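Local coordinates for protein DyP-type peroxidase (Pleurotus ostreatus PC15, PDB 6FSK) that probably oxidises dyes and manganese(II) at the expense of hydrogen peroxide, using a bound heme b, at residues L190-V198 / N350-I358; R282-I291 / L300-F310. The protein carries 1 engineered substitution. One frame throughout, in Å; residues are numbered along the deposited sequence.

Overall arrangement
From the N terminus the chain first lays down strands 20-28, 74-80, 134-140 and 166-175 of the antiparallel sheet, then enters the part with the heme. Residues 190-198 come soon after strand 166-175, and contact 1 joins them to 350-358, which runs into an edge strand, 354-360, closing a loop of about 150 residues that includes the axial His329. Contact 2 is nested inside that loop and closes a much shorter one: residues 282-291, after helix 268-280, meet residues 300-310, which run on from helix 298-302. The two contacts touch through a probable Leu190–Lys284 backbone hydrogen bond and a weak one between Ser194 and Asn308, and both reach the heme.

Contact 1: residues L190-V198 / N350-I358; sequences LDGISHPAV and NRRIIRRGI. Unlike the reference sequence in segment 190-198: His195 (reference Asn). With HEM (protoporphyrin IX containing Fe), chain C.
The guanidinium of Arg355 is sandwiched between the heme and His195: C3D of the heme lies 3.4 Å from its plane, over its centre, while CE1 of His195 lies over the opposite face, the imidazole turned 30° from it. Round its edge sit Asp191 OD1, Ser194 O, propionate atom O2A and a water. Asp191 and Gly192 end the GXXDG motif of DyP-type peroxidases, and with Arg355 they line the heme pocket. Arginine suits this place because it can stack flat while its N-H groups point outward in the plane. NH1 makes a salt bridge to Asp191 OD1 (3.1 Å), weak as a hydrogen bond at 127°; NH2 reaches Ser194 O at 3.0 Å, from above the carbonyl plane. NE donates to the water, which also lies within bonding distance of Ser194 O, Ile353 O and His195 ND1. Both terminal nitrogens bond O2A, as do the backbone N of Gly192 and of Ile193, giving it four donors. At the positive phi of Gly192 a side chain would jam against Asp191 O, and the turn brings both backbone N-H groups to O2A. Ser194 OG donates to the other propionate at O2D (2.6 Å). Bent at chi2 and chi3, Arg352 folds its guanidinium over Pro196, whose CB lies above the centre of one face. The puckered proline ring also packs on the residues after Arg352, CD lying 3.2 Å from Ile353 O.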
loop_
_atom_site.group_PDB
_atom_site.type_symbol
_atom_site.label_atom_id
_atom_site.label_comp_id
_atom_site.label_asym_id
_atom_site.label_seq_id
_atom_site.Cartn_x
_atom_site.Cartn_y
_atom_site.Cartn_z
ATOM N N LEU A 190 4.130 -13.330 -3.766
ATOM C CA LEU A 190 3.634 -12.554 -4.903
ATOM C C LEU A 190 2.705 -11.461 -4.398
ATOM O O LEU A 190 1.854 -11.670 -3.585
ATOM C CB LEU A 190 2.898 -13.475 -5.884
ATOM C CG LEU A 190 2.247 -12.800 -7.106
ATOM C CD1 LEU A 190 3.417 -12.239 -7.912
ATOM C CD2 LEU A 190 1.474 -13.821 -7.945
ATOM N N ASP A 191 2.943 -10.222 -4.845
ATOM C CA ASP A 191 2.267 -9.008 -4.369
ATOM C C ASP A 191 1.623 -8.359 -5.567
ATOM O O ASP A 191 2.062 -8.523 -6.703
ATOM C CB ASP A 191 3.353 -8.080 -3.779
ATOM C CG ASP A 191 2.804 -6.955 -2.867
ATOM O OD1 ASP A 191 1.652 -6.988 -2.406
ATOM O OD2 ASP A 191 3.583 -5.989 -2.641
ATOM N N GLY A 192 0.554 -7.653 -5.318
ATOM C CA GLY A 192 -0.153 -6.967 -6.400
ATOM C C GLY A 192 -1.331 -7.676 -7.005
ATOM O O GLY A 192 -1.702 -7.369 -8.117
ATOM N N ILE A 193 -1.899 -8.669 -6.320
ATOM C CA ILE A 193 -2.883 -9.559 -6.880
ATOM C C ILE A 193 -4.259 -8.902 -6.770
ATOM O O ILE A 193 -5.057 -8.885 -7.705
ATOM C CB ILE A 193 -2.881 -10.927 -6.189
ATOM C CG1 ILE A 193 -1.480 -11.576 -6.362
ATOM C CG2 ILE A 193 -4.039 -11.817 -6.625
ATOM C CD1 ILE A 193 -1.238 -12.784 -5.506
ATOM N N SER A 194 -4.613 -8.533 -5.531
ATOM C CA SER A 194 -5.985 -8.150 -5.246
ATOM C C SER A 194 -6.177 -6.644 -5.081
ATOM O O SER A 194 -5.720 -6.075 -4.097
ATOM C CB SER A 194 -6.544 -8.867 -3.987
ATOM O OG SER A 194 -7.925 -8.529 -3.724
ATOM N N HIS A 195 -6.940 -6.020 -6.000
ATOM C CA HIS A 195 -7.286 -4.613 -5.916
ATOM C C HIS A 195 -8.768 -4.459 -6.175
ATOM O O HIS A 195 -9.360 -5.325 -6.810
ATOM C CB HIS A 195 -6.608 -3.747 -6.942
ATOM C CG HIS A 195 -5.122 -3.853 -6.913
ATOM N ND1 HIS A 195 -4.386 -3.286 -5.884
ATOM C CD2 HIS A 195 -4.260 -4.483 -7.731
ATOM C CE1 HIS A 195 -3.103 -3.588 -6.075
ATOM N NE2 HIS A 195 -2.999 -4.320 -7.189
ATOM N N PRO A 196 -9.369 -3.377 -5.694
ATOM C CA PRO A 196 -10.777 -3.215 -6.010
ATOM C C PRO A 196 -10.934 -2.860 -7.486
ATOM O O PRO A 196 -10.129 -2.065 -8.049
ATOM C CB PRO A 196 -11.192 -2.020 -5.183
ATOM C CG PRO A 196 -9.872 -1.237 -5.012
ATOM C CD PRO A 196 -8.892 -2.333 -4.763
ATOM N N ALA A 197 -11.978 -3.385 -8.091
ATOM C CA ALA A 197 -12.361 -2.849 -9.407
ATOM C C ALA A 197 -13.133 -1.553 -9.189
ATOM O O ALA A 197 -13.912 -1.443 -8.247
ATOM C CB ALA A 197 -13.210 -3.849 -10.150
ATOM N N VAL A 198 -13.004 -0.593 -10.127
ATOM C CA VAL A 198 -13.584 0.712 -9.969
ATOM C C VAL A 198 -14.587 0.899 -11.094
ATOM O O VAL A 198 -14.264 0.833 -12.288
ATOM C CB VAL A 198 -12.495 1.789 -10.060
ATOM C CG1 VAL A 198 -13.094 3.149 -9.991
ATOM C CG2 VAL A 198 -11.519 1.540 -8.885
ATOM N N ASN A 350 -15.593 1.831 1.441
ATOM C CA ASN A 350 -14.730 2.900 1.891
ATOM C C ASN A 350 -13.488 2.441 2.593
ATOM O O ASN A 350 -12.645 3.275 2.875
ATOM C CB ASN A 350 -15.498 3.921 2.735
ATOM C CG ASN A 350 -15.857 3.410 4.117
ATOM O OD1 ASN A 350 -15.869 2.202 4.410
ATOM N ND2 ASN A 350 -16.373 4.327 4.928
ATOM N N ARG A 351 -13.288 1.177 2.790
ATOM C CA ARG A 351 -12.057 0.646 3.370
ATOM C C ARG A 351 -11.141 0.152 2.291
ATOM O O ARG A 351 -10.024 -0.249 2.600
ATOM C CB ARG A 351 -12.403 -0.512 4.257
ATOM C CG ARG A 351 -13.485 -0.201 5.308
ATOM C CD ARG A 351 -12.939 0.630 6.397
ATOM N NE ARG A 351 -13.995 0.897 7.385
ATOM C CZ ARG A 351 -14.187 2.042 8.005
ATOM N NH1 ARG A 351 -13.503 3.120 7.665
ATOM N NH2 ARG A 351 -15.121 2.134 8.923
ATOM N N ARG A 352 -11.529 0.239 1.028
ATOM C CA ARG A 352 -10.712 -0.306 -0.044
ATOM C C ARG A 352 -9.628 0.684 -0.418
ATOM O O ARG A 352 -9.812 1.907 -0.343
ATOM C CB ARG A 352 -11.568 -0.669 -1.287
ATOM C CG ARG A 352 -12.657 -1.658 -0.930
ATOM C CD ARG A 352 -12.217 -2.952 -0.360
ATOM N NE ARG A 352 -11.260 -3.688 -1.214
ATOM C CZ ARG A 352 -11.566 -4.468 -2.206
ATOM N NH1 ARG A 352 -12.861 -4.615 -2.628
ATOM N NH2 ARG A 352 -10.607 -5.060 -2.877
ATOM N N ILE A 353 -8.495 0.126 -0.866
ATOM C CA ILE A 353 -7.360 0.904 -1.327
ATOM C C ILE A 353 -6.771 0.297 -2.538
ATOM O O ILE A 353 -6.847 -0.923 -2.752
ATOM C CB ILE A 353 -6.253 1.035 -0.209
ATOM C CG1 ILE A 353 -5.710 -0.368 0.198
ATOM C CG2 ILE A 353 -6.756 1.796 0.981
ATOM C CD1 ILE A 353 -4.524 -0.273 1.139
ATOM N N ILE A 354 -6.166 1.173 -3.381
ATOM C CA ILE A 354 -5.445 0.697 -4.519
ATOM C C ILE A 354 -3.976 0.837 -4.173
ATOM O O ILE A 354 -3.509 1.927 -3.938
ATOM C CB ILE A 354 -5.767 1.476 -5.820
ATOM C CG1 ILE A 354 -7.204 1.180 -6.258
ATOM C CG2 ILE A 354 -4.776 1.136 -6.886
ATOM C CD1 ILE A 354 -7.625 2.092 -7.397
ATOM N N ARG A 355 -3.231 -0.274 -4.243
ATOM C CA ARG A 355 -1.781 -0.263 -3.895
ATOM C C ARG A 355 -0.899 -0.214 -5.106
ATOM O O ARG A 355 -1.172 -0.852 -6.150
ATOM C CB ARG A 355 -1.434 -1.505 -3.108
ATOM C CG ARG A 355 -2.074 -1.543 -1.767
ATOM C CD ARG A 355 -2.025 -2.922 -1.107
ATOM N NE ARG A 355 -2.779 -3.917 -1.888
ATOM C CZ ARG A 355 -2.247 -5.059 -2.312
ATOM N NH1 ARG A 355 -0.998 -5.435 -1.998
ATOM N NH2 ARG A 355 -2.967 -5.833 -3.062
ATOM N N ARG A 356 0.172 0.573 -5.028
ATOM C CA ARG A 356 1.124 0.726 -6.128
ATOM C C ARG A 356 2.564 0.504 -5.553
ATOM O O ARG A 356 3.452 1.282 -5.920
ATOM C CB ARG A 356 1.022 2.075 -6.816
ATOM C CG ARG A 356 -0.316 2.417 -7.345
ATOM C CD ARG A 356 -0.705 1.577 -8.555
ATOM N NE ARG A 356 -1.968 1.994 -9.100
ATOM C CZ ARG A 356 -2.897 1.214 -9.656
ATOM N NH1 ARG A 356 -2.757 -0.072 -9.740
ATOM N NH2 ARG A 356 -4.022 1.780 -10.133
ATOM N N GLY A 357 2.758 -0.496 -4.716
ATOM C CA GLY A 357 4.098 -0.752 -4.105
ATOM C C GLY A 357 5.160 -1.113 -5.084
ATOM O O GLY A 357 4.901 -1.634 -6.210
ATOM N N ILE A 358 6.367 -0.801 -4.699
ATOM C CA ILE A 358 7.506 -1.354 -5.386
ATOM C C ILE A 358 8.537 -1.709 -4.292
ATOM O O ILE A 358 8.715 -0.983 -3.318
ATOM C CB ILE A 358 8.123 -0.356 -6.444
ATOM C CG1 ILE A 358 9.190 -1.025 -7.325
ATOM C CG2 ILE A 358 8.643 0.934 -5.843
ATOM C CD1 ILE A 358 9.645 -0.213 -8.537
HETATM C CHA HEM C . -2.194 -7.760 0.255
HETATM C CHB HEM C . 2.439 -8.009 1.562
HETATM C CHC HEM C . 1.983 -3.747 3.752
HETATM C CHD HEM C . -2.749 -3.626 2.717
HETATM C C1A HEM C . -0.888 -8.233 0.391
HETATM C C2A HEM C . -0.369 -9.448 -0.154
HETATM C C3A HEM C . 0.932 -9.500 0.164
HETATM C C4A HEM C . 1.196 -8.353 0.978
HETATM C CMA HEM C . 1.879 -10.612 -0.133
HETATM C CAA HEM C . -1.184 -10.479 -0.919
HETATM C CBA HEM C . -1.218 -10.369 -2.438
HETATM C CGA HEM C . -2.001 -9.178 -2.923
HETATM O O1A HEM C . -3.233 -9.190 -2.896
HETATM O O2A HEM C . -1.355 -8.198 -3.374
HETATM C C1B HEM C . 2.761 -6.865 2.296
HETATM C C2B HEM C . 4.018 -6.517 2.782
HETATM C C3B HEM C . 3.946 -5.299 3.381
HETATM C C4B HEM C . 2.532 -4.917 3.263
HETATM C CMB HEM C . 5.262 -7.366 2.702
HETATM C CAB HEM C . 4.930 -4.444 4.082
HETATM C CBB HEM C . 6.228 -4.542 3.896
HETATM C C1C HEM C . 0.686 -3.334 3.775
HETATM C C2C HEM C . 0.117 -2.209 4.387
HETATM C C3C HEM C . -1.223 -2.163 4.136
HETATM C C4C HEM C . -1.498 -3.281 3.265
HETATM C CMC HEM C . 0.909 -1.200 5.175
HETATM C CAC HEM C . -2.312 -1.261 4.599
HETATM C CBC HEM C . -2.277 -0.582 5.764
HETATM C C1D HEM C . -2.946 -4.738 1.894
HETATM C C2D HEM C . -4.259 -4.936 1.204
HETATM C C3D HEM C . -4.065 -6.098 0.470
HETATM C C4D HEM C . -2.727 -6.564 0.795
HETATM C CMD HEM C . -5.462 -4.082 1.238
HETATM C CAD HEM C . -5.082 -6.838 -0.392
HETATM C CBD HEM C . -5.955 -7.766 0.392
HETATM C CGD HEM C . -7.031 -8.378 -0.469
HETATM O O1D HEM C . -7.099 -9.629 -0.373
HETATM O O2D HEM C . -7.663 -7.694 -1.248
HETATM N NA HEM C . 0.055 -7.589 1.195
HETATM N NB HEM C . 1.848 -5.933 2.663
HETATM N NC HEM C . -0.374 -4.066 3.184
HETATM N ND HEM C . -2.119 -5.761 1.676
HETATM FE FE HEM C . -0.175 -5.888 2.236
HETATM O O HOH W 1 -7.744 -5.103 -2.089
HETATM O O HOH W 2 -5.323 -3.153 -3.088
HETATM O O HOH W 3 -10.035 -7.378 -4.958
#

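Contact 2: residues R282-I291 / L300-F310; sequences RWKSGAPIEI and LAADAQRNNKF. With HEM (protoporphyrin IX containing Fe), chain C.
This is a loop packed on the end of helix 298-302 and the loop that follows, beside the heme and just after helix 268-280. One arginine ties the polar side together. Arg282 is extended from CG to NE, which carries its guanidinium past the heme propionate carbon CBA, 3.7 Å from NE, to backbone oxygens of both segments. NH1 bonds Gly286 O at 2.8 Å and, almost straight at 174°, Asn307 O at 2.9 Å; both acceptors lie in the guanidinium plane, which fixes the rotation of the group. NH2 makes a weak bond to Asn308 OD1, an oxygen that also accepts from Arg336, and it sits at the edge of the Phe310 ring.

Much of the rest is close apolar packing. Ala301 CB nests 3.2 Å from Ser285 O, and a methyl suits a place where the Ala287 and Ala301 backbones come so near. Residues Trp283 to Gly286 form a type I beta turn; Ser285 OG braces its exit by accepting from Ala287 N, an ST turn, while also bonding Asp296. Gly286 takes up a positive phi that a side chain would crowd. Within 300-310, Asn307 ND2 bonds Ala301 O, tying the later loop back to the helix. Pro288 and Leu300 meet tip to tip, CD to CD2, and Pro288 CB packs obliquely on Phe310 CE1 at 3.5 Å. Ile291 crosses Leu300, its CG2 3.6 Å from CD2.

Behind this, Trp283 rests on Glu273, Leu274 and Ala277 of helix 268-280, and Ile289 on Ala277, so the turn lies between that helix and helix 298-302.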
loop_
_atom_site.group_PDB
_atom_site.type_symbol
_atom_site.label_atom_id
_atom_site.label_comp_id
_atom_site.label_asym_id
_atom_site.label_seq_id
_atom_site.Cartn_x
_atom_site.Cartn_y
_atom_site.Cartn_z
ATOM N N ARG A 282 -1.738 -16.282 1.704
ATOM C CA ARG A 282 -1.374 -16.879 0.425
ATOM C C ARG A 282 -0.076 -17.557 0.542
ATOM O O ARG A 282 0.767 -17.099 1.320
ATOM C CB ARG A 282 -1.293 -15.813 -0.718
ATOM C CG ARG A 282 -2.545 -15.034 -1.046
ATOM C CD ARG A 282 -2.334 -14.022 -2.143
ATOM N NE ARG A 282 -3.538 -13.284 -2.410
ATOM C CZ ARG A 282 -4.519 -13.683 -3.234
ATOM N NH1 ARG A 282 -4.397 -14.735 -4.032
ATOM N NH2 ARG A 282 -5.585 -12.963 -3.350
ATOM N N TRP A 283 0.093 -18.644 -0.235
ATOM C CA TRP A 283 1.420 -19.211 -0.453
ATOM C C TRP A 283 2.275 -18.174 -1.191
ATOM O O TRP A 283 1.738 -17.232 -1.809
ATOM C CB TRP A 283 1.218 -20.503 -1.281
ATOM C CG TRP A 283 0.434 -21.523 -0.577
ATOM C CD1 TRP A 283 -0.914 -21.721 -0.672
ATOM C CD2 TRP A 283 0.908 -22.515 0.364
ATOM N NE1 TRP A 283 -1.311 -22.766 0.166
ATOM C CE2 TRP A 283 -0.221 -23.280 0.764
ATOM C CE3 TRP A 283 2.143 -22.865 0.849
ATOM C CZ2 TRP A 283 -0.121 -24.341 1.692
ATOM C CZ3 TRP A 283 2.241 -23.934 1.733
ATOM C CH2 TRP A 283 1.100 -24.630 2.173
ATOM N N LYS A 284 3.583 -18.386 -1.157
ATOM C CA LYS A 284 4.514 -17.477 -1.852
ATOM C C LYS A 284 4.174 -17.324 -3.295
ATOM O O LYS A 284 4.341 -16.244 -3.873
ATOM C CB LYS A 284 5.948 -17.920 -1.592
ATOM C CG LYS A 284 6.459 -17.567 -0.222
ATOM C CD LYS A 284 7.923 -17.946 -0.066
ATOM C CE LYS A 284 8.456 -17.572 1.290
ATOM N NZ LYS A 284 9.873 -17.939 1.483
ATOM N N SER A 285 3.688 -18.400 -3.936
ATOM C CA SER A 285 3.233 -18.302 -5.311
ATOM C C SER A 285 2.092 -17.330 -5.605
ATOM O O SER A 285 1.929 -16.914 -6.754
ATOM C CB SER A 285 2.673 -19.680 -5.689
ATOM O OG SER A 285 1.472 -20.007 -5.001
ATOM N N GLY A 286 1.289 -17.004 -4.589
ATOM C CA GLY A 286 0.106 -16.216 -4.722
ATOM C C GLY A 286 -1.159 -17.041 -4.567
ATOM O O GLY A 286 -2.266 -16.511 -4.516
ATOM N N ALA A 287 -1.046 -18.374 -4.489
ATOM C CA ALA A 287 -2.233 -19.177 -4.346
ATOM C C ALA A 287 -2.900 -18.888 -2.964
ATOM O O ALA A 287 -2.218 -18.977 -1.951
ATOM C CB ALA A 287 -1.911 -20.662 -4.466
ATOM N N PRO A 288 -4.190 -18.610 -2.920
ATOM C CA PRO A 288 -4.823 -18.288 -1.687
ATOM C C PRO A 288 -5.045 -19.520 -0.876
ATOM O O PRO A 288 -5.542 -20.529 -1.409
ATOM C CB PRO A 288 -6.101 -17.620 -2.108
ATOM C CG PRO A 288 -6.384 -18.201 -3.477
ATOM C CD PRO A 288 -5.107 -18.466 -4.059
ATOM N N ILE A 289 -4.722 -19.465 0.419
ATOM C CA ILE A 289 -4.910 -20.617 1.279
ATOM C C ILE A 289 -6.398 -20.902 1.447
ATOM O O ILE A 289 -6.778 -22.062 1.739
ATOM C CB ILE A 289 -4.208 -20.465 2.658
ATOM C CG1 ILE A 289 -4.871 -19.398 3.448
ATOM C CG2 ILE A 289 -2.704 -20.291 2.453
ATOM C CD1 ILE A 289 -4.155 -19.153 4.765
ATOM N N GLU A 290 -7.319 -19.932 1.306
ATOM C CA GLU A 290 -8.714 -20.201 1.448
ATOM C C GLU A 290 -9.188 -21.238 0.413
ATOM O O GLU A 290 -10.120 -22.000 0.713
ATOM C CB GLU A 290 -9.503 -18.902 1.327
ATOM C CG GLU A 290 -11.002 -18.950 1.430
ATOM C CD GLU A 290 -11.526 -19.416 2.789
ATOM O OE1 GLU A 290 -10.763 -19.484 3.812
ATOM O OE2 GLU A 290 -12.754 -19.664 2.836
ATOM N N ILE A 291 -8.583 -21.210 -0.768
ATOM C CA ILE A 291 -8.905 -22.190 -1.854
ATOM C C ILE A 291 -8.048 -23.422 -1.666
ATOM O O ILE A 291 -8.589 -24.582 -1.785
ATOM C CB ILE A 291 -8.745 -21.560 -3.237
ATOM C CG1 ILE A 291 -9.678 -20.362 -3.370
ATOM C CG2 ILE A 291 -8.964 -22.606 -4.361
ATOM C CD1 ILE A 291 -9.645 -19.613 -4.688
ATOM N N LEU A 300 -2.920 -22.462 -9.950
ATOM C CA LEU A 300 -3.989 -21.586 -9.422
ATOM C C LEU A 300 -3.406 -20.200 -9.251
ATOM O O LEU A 300 -4.061 -19.185 -9.606
ATOM C CB LEU A 300 -4.518 -22.115 -8.072
ATOM C CG LEU A 300 -5.430 -21.204 -7.282
ATOM C CD1 LEU A 300 -6.678 -20.813 -8.020
ATOM C CD2 LEU A 300 -5.794 -21.833 -5.944
ATOM N N ALA A 301 -2.236 -20.145 -8.644
ATOM C CA ALA A 301 -1.566 -18.853 -8.365
ATOM C C ALA A 301 -1.448 -17.992 -9.641
ATOM O O ALA A 301 -1.648 -16.804 -9.595
ATOM C CB ALA A 301 -0.233 -19.086 -7.723
ATOM N N ALA A 302 -1.095 -18.607 -10.741
ATOM C CA ALA A 302 -0.780 -17.895 -11.971
ATOM C C ALA A 302 -2.036 -17.519 -12.722
ATOM O O ALA A 302 -1.927 -16.794 -13.687
ATOM C CB ALA A 302 0.041 -18.829 -12.860
ATOM N N ASP A 303 -3.224 -17.950 -12.294
ATOM C CA ASP A 303 -4.466 -17.699 -13.031
ATOM C C ASP A 303 -5.288 -16.592 -12.333
ATOM O O ASP A 303 -5.989 -16.860 -11.337
ATOM C CB ASP A 303 -5.274 -18.990 -13.053
ATOM C CG ASP A 303 -6.554 -18.929 -13.964
ATOM O OD1 ASP A 303 -6.870 -17.817 -14.468
ATOM O OD2 ASP A 303 -7.215 -20.010 -14.156
ATOM N N ALA A 304 -5.252 -15.386 -12.906
ATOM C CA ALA A 304 -6.018 -14.255 -12.413
ATOM C C ALA A 304 -7.493 -14.507 -12.411
ATOM O O ALA A 304 -8.203 -13.806 -11.653
ATOM C CB ALA A 304 -5.712 -12.955 -13.166
ATOM N N GLN A 305 -7.964 -15.427 -13.252
ATOM C CA GLN A 305 -9.364 -15.753 -13.258
ATOM C C GLN A 305 -9.813 -16.566 -12.049
ATOM O O GLN A 305 -11.031 -16.679 -11.818
ATOM C CB GLN A 305 -9.777 -16.560 -14.536
ATOM C CG GLN A 305 -9.452 -15.852 -15.851
ATOM C CD GLN A 305 -10.357 -14.678 -15.996
ATOM O OE1 GLN A 305 -11.561 -14.848 -15.866
ATOM N NE2 GLN A 305 -9.826 -13.510 -16.281
ATOM N N ARG A 306 -8.882 -17.138 -11.311
ATOM C CA ARG A 306 -9.240 -17.993 -10.189
ATOM C C ARG A 306 -8.596 -17.618 -8.844
ATOM O O ARG A 306 -9.126 -18.018 -7.811
ATOM C CB ARG A 306 -8.897 -19.476 -10.517
ATOM C CG ARG A 306 -9.656 -20.027 -11.706
ATOM C CD ARG A 306 -9.426 -21.529 -11.861
ATOM N NE ARG A 306 -8.031 -21.907 -12.091
ATOM C CZ ARG A 306 -7.330 -22.849 -11.406
ATOM N NH1 ARG A 306 -7.795 -23.511 -10.353
ATOM N NH2 ARG A 306 -6.101 -23.123 -11.812
ATOM N N ASN A 307 -7.425 -16.964 -8.880
ATOM C CA ASN A 307 -6.607 -16.816 -7.690
ATOM C C ASN A 307 -7.199 -15.794 -6.688
ATOM O O ASN A 307 -6.594 -15.650 -5.620
ATOM C CB ASN A 307 -5.190 -16.479 -8.064
ATOM C CG ASN A 307 -5.017 -15.089 -8.653
ATOM O OD1 ASN A 307 -5.914 -14.256 -8.667
ATOM N ND2 ASN A 307 -3.796 -14.838 -9.127
ATOM N N ASN A 308 -8.296 -15.128 -7.007
ATOM C CA ASN A 308 -8.905 -14.180 -6.066
ATOM C C ASN A 308 -10.378 -14.391 -5.801
ATOM O O ASN A 308 -11.057 -13.581 -5.219
ATOM C CB ASN A 308 -8.500 -12.759 -6.507
ATOM C CG ASN A 308 -8.547 -11.784 -5.351
ATOM O OD1 ASN A 308 -8.165 -12.121 -4.252
ATOM N ND2 ASN A 308 -8.958 -10.585 -5.653
ATOM N N LYS A 309 -10.906 -15.531 -6.278
ATOM C CA LYS A 309 -12.347 -15.811 -6.150
ATOM C C LYS A 309 -12.580 -16.601 -4.874
ATOM O O LYS A 309 -12.656 -17.868 -4.851
ATOM C CB LYS A 309 -12.738 -16.712 -7.362
ATOM C CG LYS A 309 -14.148 -17.208 -7.286
ATOM C CD LYS A 309 -15.077 -16.084 -7.436
ATOM C CE LYS A 309 -16.178 -16.430 -8.449
ATOM N NZ LYS A 309 -17.403 -15.813 -7.882
ATOM N N PHE A 310 -12.654 -15.878 -3.773
ATOM C CA PHE A 310 -12.946 -16.444 -2.433
ATOM C C PHE A 310 -13.433 -15.286 -1.598
ATOM O O PHE A 310 -13.169 -14.106 -1.942
ATOM C CB PHE A 310 -11.741 -17.113 -1.782
ATOM C CG PHE A 310 -10.540 -16.190 -1.593
ATOM C CD1 PHE A 310 -9.635 -16.028 -2.592
ATOM C CD2 PHE A 310 -10.365 -15.514 -0.402
ATOM C CE1 PHE A 310 -8.545 -15.206 -2.439
ATOM C CE2 PHE A 310 -9.299 -14.711 -0.224
ATOM C CZ PHE A 310 -8.409 -14.556 -1.216
HETATM C CHA HEM C . -2.194 -7.760 0.255
HETATM C CHB HEM C . 2.439 -8.009 1.562
HETATM C CHC HEM C . 1.983 -3.747 3.752
HETATM C CHD HEM C . -2.749 -3.626 2.717
HETATM C C1A HEM C . -0.888 -8.233 0.391
HETATM C C2A HEM C . -0.369 -9.448 -0.154
HETATM C C3A HEM C . 0.932 -9.500 0.164
HETATM C C4A HEM C . 1.196 -8.353 0.978
HETATM C CMA HEM C . 1.879 -10.612 -0.133
HETATM C CAA HEM C . -1.184 -10.479 -0.919
HETATM C CBA HEM C . -1.218 -10.369 -2.438
HETATM C CGA HEM C . -2.001 -9.178 -2.923
HETATM O O1A HEM C . -3.233 -9.190 -2.896
HETATM O O2A HEM C . -1.355 -8.198 -3.374
HETATM C C1B HEM C . 2.761 -6.865 2.296
HETATM C C2B HEM C . 4.018 -6.517 2.782
HETATM C C3B HEM C . 3.946 -5.299 3.381
HETATM C C4B HEM C . 2.532 -4.917 3.263
HETATM C CMB HEM C . 5.262 -7.366 2.702
HETATM C CAB HEM C . 4.930 -4.444 4.082
HETATM C CBB HEM C . 6.228 -4.542 3.896
HETATM C C1C HEM C . 0.686 -3.334 3.775
HETATM C C2C HEM C . 0.117 -2.209 4.387
HETATM C C3C HEM C . -1.223 -2.163 4.136
HETATM C C4C HEM C . -1.498 -3.281 3.265
HETATM C CMC HEM C . 0.909 -1.200 5.175
HETATM C CAC HEM C . -2.312 -1.261 4.599
HETATM C CBC HEM C . -2.277 -0.582 5.764
HETATM C C1D HEM C . -2.946 -4.738 1.894
HETATM C C2D HEM C . -4.259 -4.936 1.204
HETATM C C3D HEM C . -4.065 -6.098 0.470
HETATM C C4D HEM C . -2.727 -6.564 0.795
HETATM C CMD HEM C . -5.462 -4.082 1.238
HETATM C CAD HEM C . -5.082 -6.838 -0.392
HETATM C CBD HEM C . -5.955 -7.766 0.392
HETATM C CGD HEM C . -7.031 -8.378 -0.469
HETATM O O1D HEM C . -7.099 -9.629 -0.373
HETATM O O2D HEM C . -7.663 -7.694 -1.248
HETATM N NA HEM C . 0.055 -7.589 1.195
HETATM N NB HEM C . 1.848 -5.933 2.663
HETATM N NC HEM C . -0.374 -4.066 3.184
HETATM N ND HEM C . -2.119 -5.761 1.676
HETATM FE FE HEM C . -0.175 -5.888 2.236
#